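Local coordinates for protein phosphoserine phosphatase RsbX (Bacillus subtilis, PDB 3W42) that dephosphorylates the stressosome protein RsbS, holding down sigma-B activity in the general stress response, at residues 14-20 and 187-193; 86-90 and 128-132; 110-116 and 149-155; 160-166 and 179-183. One frame throughout, in Å; residues are numbered along the deposited sequence.

Contact 1 of 4, residues 14-20 and 187-193; sequences VYQLNKE and RKDDLTY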
# COMPACT_ATOMS: atom_id res chain seq x y z
N VAL A 14 0.12 8.54 5.48
CA VAL A 14 -0.89 8.08 4.54
C VAL A 14 -1.52 9.32 3.90
O VAL A 14 -1.93 10.26 4.64
CB VAL A 14 -1.98 7.25 5.20
CG1 VAL A 14 -3.02 6.81 4.13
CG2 VAL A 14 -1.41 6.16 6.00
N TYR A 15 -1.61 9.35 2.59
CA TYR A 15 -2.25 10.40 1.81
C TYR A 15 -3.38 9.78 1.04
O TYR A 15 -3.20 8.73 0.40
CB TYR A 15 -1.23 10.99 0.84
CG TYR A 15 -1.82 12.05 -0.13
CD1 TYR A 15 -2.60 11.63 -1.25
CD2 TYR A 15 -1.61 13.34 0.05
CE1 TYR A 15 -3.26 12.54 -2.09
CE2 TYR A 15 -2.24 14.29 -0.89
CZ TYR A 15 -3.06 13.86 -1.89
OH TYR A 15 -3.65 14.79 -2.78
N GLN A 16 -4.56 10.42 1.04
CA GLN A 16 -5.61 10.01 0.15
C GLN A 16 -6.41 11.20 -0.31
O GLN A 16 -6.79 12.06 0.52
CB GLN A 16 -6.56 8.99 0.82
CG GLN A 16 -7.60 8.46 -0.15
CD GLN A 16 -8.38 7.36 0.43
OE1 GLN A 16 -9.37 7.63 1.14
NE2 GLN A 16 -8.05 6.13 0.13
N LEU A 17 -6.72 11.27 -1.57
CA LEU A 17 -7.60 12.30 -2.12
C LEU A 17 -8.45 11.69 -3.21
O LEU A 17 -7.98 10.89 -4.01
CB LEU A 17 -6.84 13.49 -2.69
CG LEU A 17 -7.68 14.78 -2.51
CD1 LEU A 17 -7.71 15.25 -1.01
CD2 LEU A 17 -6.98 15.84 -3.34
N ASN A 18 -9.72 12.05 -3.24
CA ASN A 18 -10.62 11.53 -4.23
C ASN A 18 -10.36 12.17 -5.59
O ASN A 18 -9.91 13.31 -5.73
CB ASN A 18 -12.09 11.86 -3.85
CG ASN A 18 -12.54 11.09 -2.68
OD1 ASN A 18 -11.80 10.40 -1.98
ND2 ASN A 18 -13.88 11.18 -2.43
N LYS A 19 -10.73 11.45 -6.65
CA LYS A 19 -10.90 11.98 -7.97
C LYS A 19 -11.72 13.27 -7.91
O LYS A 19 -12.68 13.38 -7.13
CB LYS A 19 -11.66 10.99 -8.83
CG LYS A 19 -11.90 11.47 -10.25
CD LYS A 19 -12.51 10.41 -11.10
CE LYS A 19 -12.91 10.91 -12.54
NZ LYS A 19 -13.62 9.88 -13.33
N GLU A 20 -11.36 14.24 -8.75
CA GLU A 20 -12.03 15.54 -8.77
C GLU A 20 -13.53 15.36 -8.91
O GLU A 20 -13.99 14.66 -9.78
CB GLU A 20 -11.50 16.34 -9.97
CG GLU A 20 -12.05 17.76 -10.01
CD GLU A 20 -11.49 18.56 -8.84
OE1 GLU A 20 -10.24 18.56 -8.70
OE2 GLU A 20 -12.26 19.23 -8.11
N ARG A 187 -5.93 15.32 -9.86
CA ARG A 187 -7.03 14.53 -9.36
C ARG A 187 -7.80 13.80 -10.45
O ARG A 187 -9.05 13.65 -10.40
CB ARG A 187 -7.95 15.44 -8.49
CG ARG A 187 -7.24 16.11 -7.35
CD ARG A 187 -8.17 16.98 -6.51
NE ARG A 187 -9.18 16.16 -5.92
CZ ARG A 187 -10.18 16.63 -5.19
NH1 ARG A 187 -10.29 17.93 -4.92
NH2 ARG A 187 -11.07 15.76 -4.75
N LYS A 188 -7.08 13.21 -11.37
CA LYS A 188 -7.72 12.46 -12.42
C LYS A 188 -8.32 11.11 -11.92
O LYS A 188 -9.29 10.59 -12.50
CB LYS A 188 -6.70 12.23 -13.51
CG LYS A 188 -7.13 11.42 -14.58
CD LYS A 188 -6.46 11.93 -15.86
CE LYS A 188 -6.01 13.45 -15.78
NZ LYS A 188 -6.98 14.44 -15.13
N ASP A 189 -7.78 10.53 -10.87
CA ASP A 189 -8.31 9.35 -10.26
C ASP A 189 -8.19 9.56 -8.75
O ASP A 189 -7.46 10.43 -8.30
CB ASP A 189 -7.49 8.10 -10.68
CG ASP A 189 -8.07 6.76 -10.23
OD1 ASP A 189 -9.28 6.71 -9.87
OD2 ASP A 189 -7.33 5.74 -10.31
N ASP A 190 -8.87 8.72 -7.95
CA ASP A 190 -8.52 8.57 -6.55
C ASP A 190 -7.04 8.27 -6.43
O ASP A 190 -6.48 7.50 -7.24
CB ASP A 190 -9.31 7.41 -5.96
CG ASP A 190 -10.84 7.59 -6.03
OD1 ASP A 190 -11.31 8.73 -5.89
OD2 ASP A 190 -11.52 6.56 -6.14
N LEU A 191 -6.41 8.87 -5.45
CA LEU A 191 -4.95 8.74 -5.27
C LEU A 191 -4.71 8.45 -3.82
O LEU A 191 -5.06 9.27 -2.95
CB LEU A 191 -4.29 10.05 -5.71
CG LEU A 191 -2.79 10.08 -5.87
CD1 LEU A 191 -2.36 11.32 -6.65
CD2 LEU A 191 -2.05 10.02 -4.58
N THR A 192 -4.07 7.30 -3.53
CA THR A 192 -3.71 6.85 -2.18
C THR A 192 -2.31 6.43 -2.16
O THR A 192 -1.87 5.67 -3.04
CB THR A 192 -4.64 5.69 -1.74
OG1 THR A 192 -5.99 6.07 -1.87
CG2 THR A 192 -4.39 5.31 -0.33
N TYR A 193 -1.56 6.85 -1.13
CA TYR A 193 -0.24 6.27 -0.92
C TYR A 193 0.05 6.20 0.55
O TYR A 193 -0.44 6.98 1.36
CB TYR A 193 0.88 7.01 -1.70
CG TYR A 193 1.09 8.46 -1.42
CD1 TYR A 193 1.80 8.90 -0.32
CD2 TYR A 193 0.62 9.41 -2.30
CE1 TYR A 193 2.02 10.27 -0.12
CE2 TYR A 193 0.87 10.75 -2.11
CZ TYR A 193 1.54 11.18 -1.04
OH TYR A 193 1.76 12.54 -0.89
O HOH W 1 -6.95 12.58 -6.46
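Tyr15 and Leu17 pair with Tyr193 and Leu191 through four backbone hydrogen bonds, Tyr15 N to Tyr193 O (2.9 Å) among them, in two antiparallel hydrogen-bonded pairs. Between these lies the non-hydrogen-bonded pair Gln16–Thr192, whose side chains run alongside each other on the other face: the extended Gln16 chain brings NE2 to 2.9 Å from Thr192 OG1, which lies in the amide plane. Asp27 OD2 also bonds to Thr192 OG1, and Asp27 O weakly to Gln16 NE2. On the face of Tyr15, Leu17, Leu191 and Tyr193 the two tyrosines meet. With Tyr15 CG anti to the backbone N (chi1 176°), its CB sits over the Tyr193 ring, 3.5 Å from the centroid; the two rings are nearly parallel but slid apart, while Leu191 CD2 touches Tyr15 CD1. Strands 10-17 and 191-198 are thus neighbours in one of the two sheets of the alpha-beta-beta-alpha sandwich of PPM phosphatases, and just before the second strand Asp189 OD2 binds manganese, together with Asp44 and Asp156. Past the strands, polar side chains take over. Arg187 bends at chi3 and grips Asn18 O side-on with NE and NH2, each at 2.9 Å and with the oxygen in the guanidinium plane. Leu17 CD2 lies over one guanidinium face; Glu20 is on the opposite side, its OE1 3.8 Å from Arg187 NE, a long salt bridge of charges alone, well out of the plane. Asp190 OD1 accepts from Lys19 N on its anti side, and its OD2 from Gly26 N, so both carboxylate oxygens hold loop backbone.

Contact 2 of 4, residues 86-90 and 128-132; sequences RGATA and SGYLS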
# COMPACT_ATOMS: atom_id res chain seq x y z
N ARG A 86 -17.38 -6.23 -6.97
CA ARG A 86 -16.62 -5.75 -8.13
C ARG A 86 -15.21 -6.37 -8.20
O ARG A 86 -14.71 -6.55 -9.28
CB ARG A 86 -16.44 -4.24 -8.10
CG ARG A 86 -17.73 -3.41 -8.34
CD ARG A 86 -17.97 -3.14 -9.79
NE ARG A 86 -19.03 -2.19 -10.10
CZ ARG A 86 -20.24 -2.51 -10.58
NH1 ARG A 86 -20.68 -3.76 -10.73
NH2 ARG A 86 -21.01 -1.52 -10.95
N GLY A 87 -14.59 -6.59 -7.05
CA GLY A 87 -13.20 -6.95 -7.02
C GLY A 87 -12.36 -5.78 -6.70
O GLY A 87 -12.79 -4.64 -6.67
N ALA A 88 -11.04 -6.03 -6.52
CA ALA A 88 -10.10 -4.95 -6.20
C ALA A 88 -8.69 -5.34 -6.56
O ALA A 88 -8.36 -6.56 -6.49
CB ALA A 88 -10.14 -4.61 -4.70
N THR A 89 -7.85 -4.41 -6.87
CA THR A 89 -6.43 -4.61 -6.84
C THR A 89 -5.93 -4.29 -5.42
O THR A 89 -6.52 -3.42 -4.75
CB THR A 89 -5.71 -3.84 -7.95
OG1 THR A 89 -5.95 -2.43 -7.70
CG2 THR A 89 -6.18 -4.24 -9.31
N ALA A 90 -4.90 -4.98 -4.92
CA ALA A 90 -4.52 -4.77 -3.53
C ALA A 90 -3.10 -5.26 -3.28
O ALA A 90 -2.61 -6.17 -3.94
CB ALA A 90 -5.45 -5.57 -2.60
N SER A 128 -0.69 -9.25 -12.94
CA SER A 128 -1.89 -9.03 -13.74
C SER A 128 -3.10 -9.49 -13.05
O SER A 128 -3.12 -10.36 -12.20
CB SER A 128 -1.73 -9.70 -15.13
OG SER A 128 -1.55 -11.11 -14.97
N GLY A 129 -4.21 -8.86 -13.47
CA GLY A 129 -5.52 -9.21 -12.96
C GLY A 129 -5.87 -8.44 -11.68
O GLY A 129 -5.45 -7.35 -11.45
N TYR A 130 -6.73 -9.07 -10.90
CA TYR A 130 -7.25 -8.46 -9.69
C TYR A 130 -7.79 -9.53 -8.79
O TYR A 130 -7.95 -10.69 -9.22
CB TYR A 130 -8.36 -7.38 -10.02
CG TYR A 130 -9.59 -7.89 -10.67
CD1 TYR A 130 -9.63 -8.06 -12.05
CD2 TYR A 130 -10.73 -8.16 -9.92
CE1 TYR A 130 -10.83 -8.52 -12.64
CE2 TYR A 130 -11.87 -8.61 -10.52
CZ TYR A 130 -11.93 -8.82 -11.87
OH TYR A 130 -13.08 -9.28 -12.48
N LEU A 131 -8.10 -9.21 -7.57
CA LEU A 131 -8.76 -10.13 -6.67
C LEU A 131 -10.23 -10.13 -7.03
O LEU A 131 -10.96 -9.18 -6.82
CB LEU A 131 -8.58 -9.71 -5.22
CG LEU A 131 -7.15 -9.65 -4.71
CD1 LEU A 131 -7.08 -9.15 -3.30
CD2 LEU A 131 -6.41 -10.99 -4.81
N SER A 132 -10.70 -11.29 -7.57
CA SER A 132 -12.03 -11.44 -8.09
C SER A 132 -12.89 -12.46 -7.35
O SER A 132 -14.06 -12.57 -7.62
CB SER A 132 -11.93 -11.88 -9.57
OG SER A 132 -11.45 -13.22 -9.61
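Ala88 and Leu131 face each other as a single antiparallel hydrogen-bonded pair, and their backbones satisfy one another. Leu131 N donates to Ala88 O at 2.9 Å, and Ala88 N returns a longer bond of 3.2 Å to Leu131 O. In both bonds the donor is tilted from the carbonyl plane, by 27° and 16° respectively. The neighbouring polar groups look to other parts of the chain: Gly87 N donates to Ser55 OG on helix 49-65, and Thr89 OG1 is bonded to Asn109 OD1, with a weak bond to Asp44 O. Backbone hydrogen bonds also join Gly87 to Leu46 and Thr89 to Asp44. Ser132 OG is met by Lys134 N, within the same loop.

Around the two bonds side-chain carbons lie against backbone and against one another. Tyr130 CG stands between its backbone N and carbonyl carbon (chi1 64°), which lays the ring alongside the strand entry: CE2 comes to 3.7 Å from Arg86 O, and CD2 to 4.0 Å from Gly87 CA. That same Gly87 CA is 3.2 Å from Leu131 O. The Thr89 side chain crosses that of Tyr130 at about a right angle, CG2 3.9 Å from Tyr130 CB. Leu131 CB rests on Ala88 O at 3.4 Å, while its CD1 reaches Ala90 CB at 4.0 Å. Leu131 also packs on Ile75, Cys78 and Asn79 of helix 71-81.

The pairing is an isolated beta bridge, by which the loop before strand 140-144 is tied to the start of strand 88-96 in the five-stranded sheet of the PPM sandwich.

Contact 3 of 4, residues 110-116 and 149-155; sequences VRFILHS and SKFIIHT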
# COMPACT_ATOMS: atom_id res chain seq x y z
N VAL A 110 -1.58 -1.98 -7.68
CA VAL A 110 -1.11 -1.20 -6.57
C VAL A 110 0.35 -1.50 -6.37
O VAL A 110 0.76 -2.69 -6.28
CB VAL A 110 -1.95 -1.55 -5.25
CG1 VAL A 110 -1.44 -0.74 -4.07
CG2 VAL A 110 -3.42 -1.31 -5.49
N ARG A 111 1.20 -0.50 -6.43
CA ARG A 111 2.65 -0.67 -6.52
C ARG A 111 3.33 -0.48 -5.17
O ARG A 111 2.87 0.30 -4.34
CB ARG A 111 3.21 0.30 -7.50
CG ARG A 111 2.61 0.25 -8.96
CD ARG A 111 2.61 -1.09 -9.54
NE ARG A 111 3.94 -1.62 -9.76
CZ ARG A 111 4.72 -1.38 -10.83
NH1 ARG A 111 4.20 -0.71 -11.88
NH2 ARG A 111 5.95 -1.89 -10.89
N PHE A 112 4.43 -1.16 -4.99
CA PHE A 112 5.25 -1.09 -3.80
C PHE A 112 6.70 -0.94 -4.23
O PHE A 112 7.19 -1.69 -5.09
CB PHE A 112 5.11 -2.38 -2.97
CG PHE A 112 6.03 -2.53 -1.79
CD1 PHE A 112 6.23 -1.53 -0.85
CD2 PHE A 112 6.64 -3.76 -1.53
CE1 PHE A 112 7.01 -1.76 0.26
CE2 PHE A 112 7.42 -3.99 -0.43
CZ PHE A 112 7.62 -2.98 0.49
N ILE A 113 7.38 0.06 -3.65
CA ILE A 113 8.78 0.31 -3.91
C ILE A 113 9.47 0.53 -2.58
O ILE A 113 9.02 1.40 -1.81
CB ILE A 113 8.99 1.61 -4.84
CG1 ILE A 113 8.19 1.50 -6.14
CG2 ILE A 113 10.49 1.75 -5.07
CD1 ILE A 113 6.80 2.03 -6.11
N LEU A 114 10.51 -0.22 -2.29
CA LEU A 114 11.32 -0.05 -1.07
C LEU A 114 12.74 0.26 -1.51
O LEU A 114 13.37 -0.50 -2.23
CB LEU A 114 11.20 -1.25 -0.15
CG LEU A 114 11.97 -1.15 1.21
CD1 LEU A 114 11.19 -1.87 2.35
CD2 LEU A 114 13.44 -1.55 1.09
N HIS A 115 13.22 1.43 -1.10
CA HIS A 115 14.54 1.98 -1.42
C HIS A 115 15.45 1.77 -0.25
O HIS A 115 15.15 2.16 0.85
CB HIS A 115 14.43 3.52 -1.66
CG HIS A 115 15.76 4.20 -1.85
ND1 HIS A 115 16.50 4.17 -3.00
CD2 HIS A 115 16.56 4.80 -0.94
CE1 HIS A 115 17.67 4.75 -2.82
NE2 HIS A 115 17.74 5.11 -1.54
N SER A 116 16.61 1.15 -0.52
CA SER A 116 17.64 0.85 0.44
C SER A 116 18.71 1.95 0.39
O SER A 116 19.08 2.36 -0.71
CB SER A 116 18.21 -0.51 -0.04
OG SER A 116 19.17 -0.95 0.89
N SER A 149 15.94 2.42 5.25
CA SER A 149 15.08 2.16 4.09
C SER A 149 13.83 3.00 4.11
O SER A 149 13.29 3.31 5.18
CB SER A 149 14.72 0.68 4.04
OG SER A 149 15.87 -0.14 3.83
N LYS A 150 13.36 3.38 2.92
CA LYS A 150 12.17 4.19 2.75
C LYS A 150 11.28 3.52 1.69
O LYS A 150 11.82 3.02 0.68
CB LYS A 150 12.52 5.61 2.30
CG LYS A 150 13.21 6.41 3.37
CD LYS A 150 13.90 7.68 2.95
CE LYS A 150 15.28 7.37 2.37
NZ LYS A 150 15.93 8.52 1.80
N PHE A 151 9.97 3.51 1.87
CA PHE A 151 9.10 2.81 0.96
C PHE A 151 7.84 3.61 0.65
O PHE A 151 7.43 4.47 1.45
CB PHE A 151 8.77 1.41 1.39
CG PHE A 151 7.89 1.30 2.62
CD1 PHE A 151 6.53 1.40 2.52
CD2 PHE A 151 8.45 1.09 3.88
CE1 PHE A 151 5.71 1.30 3.72
CE2 PHE A 151 7.62 0.99 5.01
CZ PHE A 151 6.28 1.09 4.93
N ILE A 152 7.19 3.24 -0.42
CA ILE A 152 5.85 3.69 -0.76
C ILE A 152 5.03 2.54 -1.26
O ILE A 152 5.54 1.66 -1.99
CB ILE A 152 5.90 4.83 -1.78
CG1 ILE A 152 4.51 5.49 -1.99
CG2 ILE A 152 6.48 4.39 -3.13
CD1 ILE A 152 4.54 6.74 -2.88
N ILE A 153 3.75 2.54 -0.94
CA ILE A 153 2.72 1.72 -1.58
C ILE A 153 1.71 2.69 -2.16
O ILE A 153 1.24 3.57 -1.41
CB ILE A 153 2.00 0.77 -0.61
CG1 ILE A 153 3.02 -0.18 0.06
CG2 ILE A 153 0.95 -0.03 -1.33
CD1 ILE A 153 2.40 -0.97 1.25
N HIS A 154 1.34 2.59 -3.43
CA HIS A 154 0.42 3.57 -4.02
C HIS A 154 -0.51 2.98 -5.03
O HIS A 154 -0.17 2.02 -5.77
CB HIS A 154 1.20 4.73 -4.64
CG HIS A 154 2.00 4.42 -5.85
ND1 HIS A 154 1.43 4.38 -7.11
CD2 HIS A 154 3.32 4.17 -6.07
CE1 HIS A 154 2.41 4.12 -8.00
NE2 HIS A 154 3.56 3.99 -7.39
N THR A 155 -1.72 3.52 -5.11
CA THR A 155 -2.65 3.20 -6.16
C THR A 155 -2.24 3.84 -7.50
O THR A 155 -1.38 4.74 -7.55
CB THR A 155 -4.10 3.50 -5.77
OG1 THR A 155 -4.21 4.91 -5.59
CG2 THR A 155 -4.55 2.73 -4.55
O HOH W 2 16.97 -2.28 2.67
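Phe112 and Phe151 meet in an offset edge-to-face pair on the tightly filled face of two antiparallel strands, the edge of Phe112 turned toward the face of Phe151, with ring centroids 5.9 Å apart and planes at 74°. Phe112 CG is anti to the backbone N (chi1 173°), which carries the ring across toward the partner strand, where CE1 lies 3.8 Å from Phe151 CB and CD1 3.6 Å from Ile153 CG1. Leu114 CB adds to the same face against Phe151 CB, and Val110 CG1 closes its end on Ile153 CG2 at 3.7 Å.

Six backbone bonds join Arg111, Ile113 and His115 to His154, Ile152 and Lys150. On the face of these residues, Arg111 CB sits over the His154 ring, 4.0 Å from its centroid, and His154 ND1 donates to Thr155 O, fixing the ring's rotation. Ile113 CD1 touches Ile152 CG2. Packing is looser toward Lys150, whose CE approaches the His115 ring no closer than 4.4 Å, at CD2; its NZ bonds to Leu167 O and Gly170 O. At the far end Ser116 OG bonds to Ser118 OG and Ser149 OG to Glu146 O.

Helix 163-169 packs on the Ile113 and His115 side, while the Phe112 and Phe151 side faces strands 88-96 and 37-45 of the other sheet; strands 191-198 and 121-122 flank the pair within its own.

Contact 4 of 4, residues 160-166 and 179-183; sequences VPDIRSH and SLKMY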
# COMPACT_ATOMS: atom_id res chain seq x y z
N VAL A 160 4.03 8.77 -11.43
CA VAL A 160 5.32 9.45 -11.20
C VAL A 160 6.38 8.86 -12.06
O VAL A 160 6.52 7.65 -12.12
CB VAL A 160 5.77 9.27 -9.68
CG1 VAL A 160 7.14 9.92 -9.47
CG2 VAL A 160 4.75 9.85 -8.79
N PRO A 161 7.18 9.65 -12.77
CA PRO A 161 8.20 9.06 -13.68
C PRO A 161 9.26 8.21 -12.98
O PRO A 161 9.60 7.20 -13.49
CB PRO A 161 8.82 10.27 -14.38
CG PRO A 161 7.80 11.32 -14.31
CD PRO A 161 7.05 11.10 -12.97
N ASP A 162 9.77 8.65 -11.87
CA ASP A 162 10.87 8.08 -11.21
C ASP A 162 10.71 8.08 -9.71
O ASP A 162 11.32 8.85 -8.96
CB ASP A 162 12.18 8.78 -11.60
CG ASP A 162 13.43 8.20 -10.99
OD1 ASP A 162 13.40 7.12 -10.40
OD2 ASP A 162 14.53 8.77 -11.28
N ILE A 163 9.82 7.23 -9.20
CA ILE A 163 9.53 7.20 -7.78
C ILE A 163 10.70 6.98 -6.90
O ILE A 163 10.80 7.50 -5.80
CB ILE A 163 8.35 6.23 -7.50
CG1 ILE A 163 7.80 6.33 -6.10
CG2 ILE A 163 8.78 4.76 -7.80
CD1 ILE A 163 7.26 7.64 -5.79
N ARG A 164 11.64 6.16 -7.36
CA ARG A 164 12.83 5.84 -6.57
C ARG A 164 13.56 7.11 -6.21
O ARG A 164 14.10 7.22 -5.13
CB ARG A 164 13.74 4.93 -7.38
CG ARG A 164 13.32 3.49 -7.46
CD ARG A 164 14.32 2.76 -8.33
NE ARG A 164 14.04 1.33 -8.39
CZ ARG A 164 14.49 0.51 -9.31
NH1 ARG A 164 15.30 0.95 -10.28
NH2 ARG A 164 14.16 -0.79 -9.23
N SER A 165 13.64 8.07 -7.13
CA SER A 165 14.36 9.28 -6.85
C SER A 165 13.76 10.08 -5.68
O SER A 165 14.46 10.70 -4.91
CB SER A 165 14.47 10.14 -8.13
OG SER A 165 13.24 10.74 -8.52
N HIS A 166 12.40 10.08 -5.61
CA HIS A 166 11.76 10.79 -4.54
C HIS A 166 12.09 10.14 -3.21
O HIS A 166 12.28 10.82 -2.19
CB HIS A 166 10.23 10.83 -4.79
CG HIS A 166 9.86 11.65 -5.98
ND1 HIS A 166 9.54 12.97 -5.85
CD2 HIS A 166 9.79 11.33 -7.27
CE1 HIS A 166 9.28 13.44 -7.06
NE2 HIS A 166 9.41 12.47 -7.96
N SER A 179 7.47 16.16 -1.81
CA SER A 179 8.17 15.96 -3.08
C SER A 179 7.25 15.48 -4.19
O SER A 179 7.52 15.74 -5.38
CB SER A 179 9.28 14.93 -2.83
OG SER A 179 10.12 14.74 -3.92
N LEU A 180 6.19 14.78 -3.83
CA LEU A 180 5.21 14.23 -4.77
C LEU A 180 4.05 15.14 -5.06
O LEU A 180 3.17 14.76 -5.83
CB LEU A 180 4.66 12.89 -4.16
CG LEU A 180 5.69 11.76 -4.02
CD1 LEU A 180 5.08 10.63 -3.19
CD2 LEU A 180 6.21 11.27 -5.31
N LYS A 181 4.04 16.36 -4.51
CA LYS A 181 2.84 17.18 -4.59
C LYS A 181 2.44 17.44 -6.04
O LYS A 181 1.20 17.49 -6.30
CB LYS A 181 3.09 18.50 -3.89
CG LYS A 181 1.95 19.44 -4.06
CD LYS A 181 1.96 20.66 -3.25
CE LYS A 181 0.62 21.43 -3.47
NZ LYS A 181 0.49 22.14 -4.83
N MET A 182 3.36 17.60 -6.99
CA MET A 182 2.95 17.94 -8.34
C MET A 182 2.08 16.89 -8.97
O MET A 182 1.37 17.16 -9.92
CB MET A 182 4.13 18.26 -9.21
CG MET A 182 4.98 17.06 -9.61
SD MET A 182 5.99 17.21 -11.08
CE MET A 182 4.68 17.32 -12.33
N TYR A 183 2.12 15.65 -8.50
CA TYR A 183 1.36 14.53 -9.04
C TYR A 183 -0.01 14.40 -8.43
O TYR A 183 -0.78 13.51 -8.79
CB TYR A 183 2.19 13.23 -8.86
CG TYR A 183 3.57 13.35 -9.31
CD1 TYR A 183 3.88 13.50 -10.64
CD2 TYR A 183 4.58 13.41 -8.38
CE1 TYR A 183 5.18 13.63 -11.09
CE2 TYR A 183 5.92 13.57 -8.76
CZ TYR A 183 6.20 13.72 -10.09
OH TYR A 183 7.53 13.85 -10.45
O HOH W 3 12.17 13.66 -2.33
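His166 and Tyr183 both place CG anti to the carbonyl carbon (chi1 -67° and -49°), sending their rings toward each other from opposite directions, while Ser179 OG, anti to its own backbone N (chi1 -174°), is carried to the edge of the imidazole. The hydroxyl and His166 ND1 are 2.7 Å apart in a hydrogen bond. At the other nitrogen, His166 NE2 makes only a weak, long bond of 3.4 Å with Tyr183 OH. Leu180 CD2 lies over one imidazole face, 3.9 Å from the ring centroid, and also touches Ile163 CD1. Val160 CG2 covers one face of the Tyr183 ring at 3.8 Å from its centroid; Met182 CG lies over the opposite face, and Pro161 CD touches CE1. Water 3 donates to His166 O and is bonded to Ser179 OG as well.

Helix 163-169, with Asp162 at its N-cap position accepting a weak bond from Ser165 N, is thereby joined to the end of helix 173-179 and the turn after it. One strong and one weak bond, to hydroxyls at the ring edge, with methyls over one face of each ring, probably limit rotation of the imidazole.

Overall arrangement
Contact 1 joins strand 10-17 to strand 191-198 and so closes a loop of the chain that encloses the other three. Contact 3 lies in the same six-stranded sheet, its centre about 17 Å from that of contact 1, and Thr192 O probably bonds to Thr155 N between them. Contact 4, next in series along the chain, packs helix 163-169 and the turn after helix 173-179 on this sheet, about 12 Å from contact 3, centre to centre. Contact 2 ties a loop to strand 88-96 of the five-stranded sheet and crosses contact 3 along the chain, meeting it at Thr89 and Val110. Together the two sheets bring Asp44, Asp156 and Asp189 to the manganese.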